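Local atomic coordinates of putative thiosugar synthase (Amycolatopsis orientalis, PDB entry 4N6F), a protein that probably builds a 2-thiosugar with sulphur delivered by a sulphur-carrier protein, using a TIM barrel related to the thiazole synthase of thiamine biosynthesis. Residues T53-D56 with R61-L64. Residues are numbered along the deposited sequence; the frame is centred on the assembly and turned at random.
Sequences TTVD and RSSL. With CA (calcium ion), chain C.
Ser62, near the start of helix 60-70, turns its hydroxyl onto the backbone of Asp56, in the loop that leaves strand 50-52. Its side chain is directed at the loop, and OG accepts the amide of Asp56 (Asp56 N to Ser62 OG 3.0 Å, 151° at the hydrogen). Asp56 O comes within 3.2 Å of Ser62 OG, leaving this one hydroxyl next to both the N-H and the carbonyl of a single residue. Beside it, CG2 of Val55 approaches Ser62 OG to 4.3 Å, a loose touch. An alanine in place of Ser62 would probably leave the Asp56 amide without its partner on the helix and the loop freer to shift beside the calcium. Ser63, one residue further along the helix, comes up to the same carbonyl (Ser63 OG to Asp56 O 3.4 Å), yet its hydroxyl is hydrogen-bonded back to Asn59 O. The side chain of Asn59 takes the backbone N-H of Ser62 at OD1. The carboxylate of Asp56 has a different partner: with CG anti to the backbone N (chi1 179°), it extends to a calcium ion. Both oxygens bind the metal, OD1 and OD2 of Asp56 each 2.6 Å from calcium, a bidentate grip in which neither oxygen is favoured. Asp58 and two waters are further ligands. At the other end of the loop, Thr53 OG1 accepts the N-H of Val55 at 3.2 Å, an ST turn just after the strand. Ser62 therefore ties helix 60-70 to the backbone of a residue whose side chain holds the metal. This is a beta-alpha connection on the surface of a TIM barrel of the ThiG family, carrying a peripheral calcium site.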
# COMPACT_ATOMS: atom_id res chain seq x y z
N THR A 53 -17.46 0.33 -21.12
CA THR A 53 -18.12 1.12 -22.10
C THR A 53 -19.63 1.07 -22.11
O THR A 53 -20.23 0.07 -21.89
CB THR A 53 -17.57 0.83 -23.48
OG1 THR A 53 -18.01 1.85 -24.37
CG2 THR A 53 -18.04 -0.47 -23.97
N THR A 54 -20.19 2.23 -22.37
CA THR A 54 -21.61 2.46 -22.56
C THR A 54 -21.94 2.82 -24.02
O THR A 54 -22.95 3.39 -24.30
CB THR A 54 -22.14 3.54 -21.61
OG1 THR A 54 -21.37 4.72 -21.75
CG2 THR A 54 -22.00 3.10 -20.20
N VAL A 55 -21.06 2.53 -24.93
CA VAL A 55 -21.17 3.09 -26.26
C VAL A 55 -22.44 2.54 -26.90
O VAL A 55 -22.76 1.35 -26.79
CB VAL A 55 -19.96 2.81 -27.17
CG1 VAL A 55 -19.81 1.33 -27.50
CG2 VAL A 55 -20.08 3.61 -28.47
N ASP A 56 -23.18 3.45 -27.52
CA ASP A 56 -24.43 3.13 -28.16
C ASP A 56 -24.32 3.73 -29.56
O ASP A 56 -24.34 4.97 -29.70
CB ASP A 56 -25.57 3.73 -27.34
CG ASP A 56 -26.92 3.46 -27.96
OD1 ASP A 56 -26.96 3.06 -29.13
OD2 ASP A 56 -27.94 3.66 -27.27
N ARG A 61 -24.84 11.44 -28.58
CA ARG A 61 -23.99 11.87 -27.47
C ARG A 61 -22.87 10.87 -27.18
O ARG A 61 -21.70 11.23 -27.15
CB ARG A 61 -24.82 12.09 -26.22
CG ARG A 61 -24.00 12.64 -25.07
CD ARG A 61 -24.86 12.94 -23.86
NE ARG A 61 -24.32 14.08 -23.13
CZ ARG A 61 -23.48 14.01 -22.10
NH1 ARG A 61 -23.07 15.14 -21.53
NH2 ARG A 61 -23.04 12.84 -21.62
N SER A 62 -23.22 9.60 -26.96
CA SER A 62 -22.20 8.62 -26.64
C SER A 62 -21.27 8.36 -27.85
O SER A 62 -20.08 8.08 -27.65
CB SER A 62 -22.81 7.32 -26.08
OG SER A 62 -23.09 6.40 -27.11
N SER A 63 -21.78 8.47 -29.07
CA SER A 63 -20.93 8.29 -30.26
C SER A 63 -19.89 9.40 -30.37
O SER A 63 -18.74 9.14 -30.72
CB SER A 63 -21.75 8.22 -31.55
OG SER A 63 -22.48 7.01 -31.61
N LEU A 64 -20.28 10.63 -30.06
CA LEU A 64 -19.35 11.76 -30.10
C LEU A 64 -18.31 11.72 -28.99
O LEU A 64 -17.17 12.09 -29.22
CB LEU A 64 -20.11 13.09 -30.04
CG LEU A 64 -20.97 13.45 -31.26
CD1 LEU A 64 -21.58 14.83 -31.03
CD2 LEU A 64 -20.14 13.43 -32.54
CA CA C . -29.56 3.17 -29.21
O HOH W 1 -29.25 0.78 -29.05
O HOH W 2 -31.53 2.54 -30.59